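Local coordinates for probable diphthine synthase (PDB 1WDE), which probably catalyses the S-adenosyl-L-methionine-dependent trimethylation of a modified histidine in translation elongation factor 2, forming the diphthine intermediate of diphthamide biosynthesis, at residues Val141-Pro146 with Ala171-Asp176; Gly179-Pro184 with Gly242-Ile247. All coordinates share one frame; numbering follows the deposited sequence.

Interaction 1 of 2, residues Val141-Pro146 with Ala171-Asp176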
loop_
_atom_site.group_PDB
_atom_site.type_symbol
_atom_site.label_atom_id
_atom_site.label_comp_id
_atom_site.label_asym_id
_atom_site.label_seq_id
_atom_site.Cartn_x
_atom_site.Cartn_y
_atom_site.Cartn_z
ATOM N N VAL A 141 2.000 3.310 -6.247
ATOM C CA VAL A 141 2.054 2.244 -7.256
ATOM C C VAL A 141 2.283 0.916 -6.529
ATOM O O VAL A 141 2.618 0.908 -5.348
ATOM C CB VAL A 141 3.219 2.462 -8.239
ATOM C CG1 VAL A 141 3.085 3.827 -8.922
ATOM C CG2 VAL A 141 4.546 2.374 -7.487
ATOM N N THR A 142 2.072 -0.198 -7.218
ATOM C CA THR A 142 2.317 -1.500 -6.597
ATOM C C THR A 142 3.370 -2.196 -7.460
ATOM O O THR A 142 3.225 -2.249 -8.672
ATOM C CB THR A 142 1.043 -2.369 -6.552
ATOM O OG1 THR A 142 0.029 -1.677 -5.814
ATOM C CG2 THR A 142 1.337 -3.722 -5.828
ATOM N N LEU A 143 4.440 -2.702 -6.852
ATOM C CA LEU A 143 5.480 -3.380 -7.632
ATOM C C LEU A 143 5.043 -4.843 -7.740
ATOM O O LEU A 143 4.974 -5.557 -6.739
ATOM C CB LEU A 143 6.840 -3.241 -6.934
ATOM C CG LEU A 143 7.243 -1.793 -6.602
ATOM C CD1 LEU A 143 8.643 -1.773 -5.997
ATOM C CD2 LEU A 143 7.174 -0.932 -7.876
ATOM N N PRO A 144 4.724 -5.296 -8.962
ATOM C CA PRO A 144 4.275 -6.669 -9.219
ATOM C C PRO A 144 5.327 -7.742 -9.006
ATOM O O PRO A 144 6.525 -7.511 -9.204
ATOM C CB PRO A 144 3.816 -6.609 -10.675
ATOM C CG PRO A 144 4.818 -5.643 -11.284
ATOM C CD PRO A 144 4.902 -4.552 -10.228
ATOM N N GLY A 145 4.878 -8.917 -8.589
ATOM C CA GLY A 145 5.806 -10.019 -8.411
ATOM C C GLY A 145 6.033 -10.652 -9.774
ATOM O O GLY A 145 5.301 -10.354 -10.718
ATOM N N PRO A 146 7.040 -11.523 -9.921
ATOM C CA PRO A 146 7.290 -12.156 -11.220
ATOM C C PRO A 146 6.192 -13.114 -11.663
ATOM O O PRO A 146 6.163 -13.532 -12.817
ATOM C CB PRO A 146 8.628 -12.866 -11.005
ATOM C CG PRO A 146 8.582 -13.223 -9.550
ATOM C CD PRO A 146 8.046 -11.944 -8.929
ATOM N N ALA A 171 5.513 3.108 -2.825
ATOM C CA ALA A 171 5.504 1.925 -3.670
ATOM C C ALA A 171 5.211 0.702 -2.815
ATOM O O ALA A 171 5.974 0.339 -1.906
ATOM C CB ALA A 171 6.838 1.779 -4.398
ATOM N N LEU A 172 4.077 0.076 -3.101
ATOM C CA LEU A 172 3.669 -1.101 -2.359
ATOM C C LEU A 172 4.258 -2.342 -3.031
ATOM O O LEU A 172 4.570 -2.341 -4.224
ATOM C CB LEU A 172 2.140 -1.197 -2.332
ATOM C CG LEU A 172 1.347 0.029 -1.833
ATOM C CD1 LEU A 172 -0.141 -0.342 -1.787
ATOM C CD2 LEU A 172 1.828 0.478 -0.456
ATOM N N LEU A 173 4.400 -3.404 -2.252
ATOM C CA LEU A 173 4.945 -4.661 -2.756
ATOM C C LEU A 173 3.815 -5.693 -2.905
ATOM O O LEU A 173 2.979 -5.859 -2.016
ATOM C CB LEU A 173 6.008 -5.197 -1.785
ATOM C CG LEU A 173 7.268 -4.340 -1.587
ATOM C CD1 LEU A 173 8.014 -4.782 -0.355
ATOM C CD2 LEU A 173 8.140 -4.450 -2.817
ATOM N N ASP A 174 3.800 -6.357 -4.048
ATOM C CA ASP A 174 2.830 -7.398 -4.372
ATOM C C ASP A 174 2.824 -8.505 -3.297
ATOM O O ASP A 174 3.741 -8.604 -2.468
ATOM C CB ASP A 174 3.215 -7.978 -5.735
ATOM C CG ASP A 174 2.045 -8.575 -6.482
ATOM O OD1 ASP A 174 2.280 -9.050 -7.611
ATOM O OD2 ASP A 174 0.905 -8.568 -5.956
ATOM N N VAL A 175 1.783 -9.332 -3.313
ATOM C CA VAL A 175 1.626 -10.448 -2.370
ATOM C C VAL A 175 1.113 -11.639 -3.184
ATOM O O VAL A 175 0.194 -11.484 -3.981
ATOM C CB VAL A 175 0.591 -10.111 -1.258
ATOM C CG1 VAL A 175 1.173 -9.125 -0.277
ATOM C CG2 VAL A 175 -0.662 -9.510 -1.878
ATOM N N ASP A 176 1.696 -12.821 -3.009
ATOM C CA ASP A 176 1.250 -13.965 -3.802
ATOM C C ASP A 176 0.107 -14.737 -3.164
ATOM O O ASP A 176 -0.517 -14.265 -2.210
ATOM C CB ASP A 176 2.414 -14.923 -4.095
ATOM C CG ASP A 176 2.968 -15.585 -2.840
ATOM O OD1 ASP A 176 2.211 -15.743 -1.854
ATOM O OD2 ASP A 176 4.163 -15.957 -2.854
#
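Val141 and Leu172 start the backbone ladder that pairs these two parallel strands: Leu172 N donates to Val141 O over 2.8 Å, and Leu143 N returns a bond of 2.7 Å to Leu172 O, both nearly straight at the hydrogen. Leu172 thus bonds the neighbour on each side of Thr142. CA-H...O contacts from Ala171 and Thr142 supplement these bonds at the same two carbonyls. Where the strands end, a third, more bent bond runs from Asp174 N, just past its strand, to Leu143 O.

There the ladder passes to a side chain. Asp174 CG lies anti to its backbone N (chi1 -154°), and OD1 receives Gly145 N at 2.8 Å on the anti lone pair. The other oxygen, OD2, is met from above the carboxylate plane by Val175 N and also forms a salt bridge with Arg148. This buried carboxylate is therefore held at both oxygens, and the positive partner would be expected to favour its charged form.

Apolar contacts lie on the face that carries Val141, Leu143, Ala171 and Leu173. Val141 CG2 rests on Ala171 CB at 3.9 Å, and Leu143 reaches Leu173 methyl to methyl, CD1 to CD2, at 4.2 Å, the two side chains crossing obliquely. Helix 153-165 covers Val141 and Leu143 here. On the other face Thr142 OG1 lies near Leu172 CB.

The pairing joins the two strands of a beta-alpha-beta unit in the tetrapyrrole methylase fold, and its second strand ends at Leu173, a probable S-adenosyl-L-methionine-binding residue.

Interaction 2 of 2, residues Gly179-Pro184 with Gly242-Ile247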
loop_
_atom_site.group_PDB
_atom_site.type_symbol
_atom_site.label_atom_id
_atom_site.label_comp_id
_atom_site.label_asym_id
_atom_site.label_seq_id
_atom_site.Cartn_x
_atom_site.Cartn_y
_atom_site.Cartn_z
ATOM N N GLY A 179 -0.006 -15.524 0.535
ATOM C CA GLY A 179 -0.123 -14.355 1.385
ATOM C C GLY A 179 1.280 -13.950 1.787
ATOM O O GLY A 179 1.507 -13.361 2.842
ATOM N N VAL A 180 2.238 -14.290 0.932
ATOM C CA VAL A 180 3.633 -13.968 1.175
ATOM C C VAL A 180 4.015 -12.716 0.382
ATOM O O VAL A 180 3.824 -12.658 -0.830
ATOM C CB VAL A 180 4.531 -15.149 0.764
ATOM C CG1 VAL A 180 6.004 -14.742 0.809
ATOM C CG2 VAL A 180 4.263 -16.325 1.698
ATOM N N GLN A 181 4.554 -11.712 1.060
ATOM C CA GLN A 181 4.914 -10.491 0.348
ATOM C C GLN A 181 6.169 -10.627 -0.490
ATOM O O GLN A 181 7.133 -11.308 -0.116
ATOM C CB GLN A 181 5.080 -9.325 1.310
ATOM C CG GLN A 181 5.264 -7.972 0.585
ATOM C CD GLN A 181 5.343 -6.811 1.550
ATOM O OE1 GLN A 181 4.498 -5.902 1.526
ATOM N NE2 GLN A 181 6.357 -6.827 2.405
ATOM N N LEU A 182 6.128 -9.996 -1.652
ATOM C CA LEU A 182 7.257 -9.965 -2.574
ATOM C C LEU A 182 8.386 -9.296 -1.785
ATOM O O LEU A 182 8.133 -8.360 -1.023
ATOM C CB LEU A 182 6.889 -9.090 -3.768
ATOM C CG LEU A 182 7.437 -9.319 -5.171
ATOM C CD1 LEU A 182 7.622 -7.954 -5.781
ATOM C CD2 LEU A 182 8.747 -10.087 -5.176
ATOM N N SER A 183 9.620 -9.762 -1.943
ATOM C CA SER A 183 10.728 -9.156 -1.209
ATOM C C SER A 183 11.100 -7.831 -1.851
ATOM O O SER A 183 10.909 -7.648 -3.050
ATOM C CB SER A 183 11.971 -10.064 -1.228
ATOM O OG SER A 183 12.487 -10.180 -2.544
ATOM N N PRO A 184 11.641 -6.887 -1.057
ATOM C CA PRO A 184 12.045 -5.573 -1.575
ATOM C C PRO A 184 13.017 -5.729 -2.733
ATOM O O PRO A 184 12.866 -5.096 -3.786
ATOM C CB PRO A 184 12.684 -4.906 -0.357
ATOM C CG PRO A 184 11.856 -5.453 0.776
ATOM C CD PRO A 184 11.760 -6.932 0.411
ATOM N N GLY A 242 13.033 -10.388 6.658
ATOM C CA GLY A 242 11.665 -10.552 6.206
ATOM C C GLY A 242 10.806 -9.518 6.918
ATOM O O GLY A 242 11.136 -9.083 8.022
ATOM N N GLY A 243 9.714 -9.105 6.291
ATOM C CA GLY A 243 8.843 -8.129 6.920
ATOM C C GLY A 243 7.766 -7.705 5.946
ATOM O O GLY A 243 7.812 -8.078 4.781
ATOM N N VAL A 244 6.783 -6.952 6.430
ATOM C CA VAL A 244 5.709 -6.455 5.574
ATOM C C VAL A 244 6.110 -5.002 5.359
ATOM O O VAL A 244 5.926 -4.157 6.226
ATOM C CB VAL A 244 4.359 -6.537 6.293
ATOM C CG1 VAL A 244 3.228 -6.212 5.323
ATOM C CG2 VAL A 244 4.183 -7.926 6.888
ATOM N N TYR A 245 6.704 -4.732 4.205
ATOM C CA TYR A 245 7.200 -3.398 3.900
ATOM C C TYR A 245 6.448 -2.656 2.816
ATOM O O TYR A 245 5.688 -3.231 2.041
ATOM C CB TYR A 245 8.650 -3.455 3.375
ATOM C CG TYR A 245 9.664 -4.132 4.255
ATOM C CD1 TYR A 245 10.045 -5.459 4.030
ATOM C CD2 TYR A 245 10.277 -3.432 5.283
ATOM C CE1 TYR A 245 11.030 -6.070 4.814
ATOM C CE2 TYR A 245 11.258 -4.022 6.071
ATOM C CZ TYR A 245 11.636 -5.335 5.833
ATOM O OH TYR A 245 12.658 -5.858 6.586
ATOM N N SER A 246 6.728 -1.357 2.774
ATOM C CA SER A 246 6.259 -0.481 1.721
ATOM C C SER A 246 7.545 0.297 1.466
ATOM O O SER A 246 8.432 0.369 2.343
ATOM C CB SER A 246 5.087 0.417 2.168
ATOM O OG SER A 246 5.436 1.201 3.289
ATOM N N ILE A 247 7.681 0.838 0.261
ATOM C CA ILE A 247 8.870 1.586 -0.087
ATOM C C ILE A 247 8.502 3.031 -0.426
ATOM O O ILE A 247 7.497 3.286 -1.075
ATOM C CB ILE A 247 9.562 0.917 -1.297
ATOM C CG1 ILE A 247 10.120 -0.456 -0.882
ATOM C CG2 ILE A 247 10.684 1.793 -1.815
ATOM C CD1 ILE A 247 10.560 -1.294 -2.051
HETATM O O HOH W 1 8.756 -8.058 1.607
#
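Gln181 sends its side chain to the backbone of Gly243-Tyr245 with CG anti to the backbone N (chi1 -172°) and the chain extended beyond it (chi2 177°). On the facing segment, Tyr245 CG lies anti to its own carbonyl carbon (chi1 -56°), and the ring it carries meets Pro184 with its CD1 atom.

The carboxamide of Gln181 comes up against peptide groups, with CD 3.6 Å from Tyr245 O. Its two ends are probably exchanged in the model, so the individual polar pairings stay doubtful. Val244 lies beside the end of this side chain.

Water 1 bridges the two segments. It donates to Leu182 O at 2.7 Å and, weakly, to Gly243 O at 3.3 Å, and lies in plane at the edge of the Tyr245 ring.

The apolar part belongs to Pro184, the first residue of helix 184-202. Its CG approaches Tyr245 CD1 to 3.7 Å and CE1 to 4.2 Å, the two side chains crossing at about a right angle. Leu173 and Leu215 also touch both of them. At the far end of the ring, Tyr245 OH hydrogen-bonds to Glu241 O and to Arg225.

The chemistry is thus divided: a water links main-chain carbonyls beside a carboxamide whose pairings are unsettled, while the Pro184 ring packs against the Tyr245 ring in the buried part. Since Gln181 also packs on Leu173, the contact probably borders the S-adenosyl-L-methionine site.

From the N terminus, strand 137-143 leads into helix 153-165 and back along strand 168-173, where interaction 1 closes that excursion. The chain then runs on through 179-184 into helix 184-202, passes strands 213-217 and 225-229, and returns to 242-247, where interaction 2 closes the longer loop. The two closures are in series and neither nest nor cross. They still meet in space: strand 168-173 lies between strands 137-143 and 246-249, with a probable hydrogen bond from Ala171 N to Ile247 O and another from Leu182 N to Asp174 O. Together they tie strand 137-143, outermost within this chain, the start of helix 184-202 and the middle of the mixed sheet.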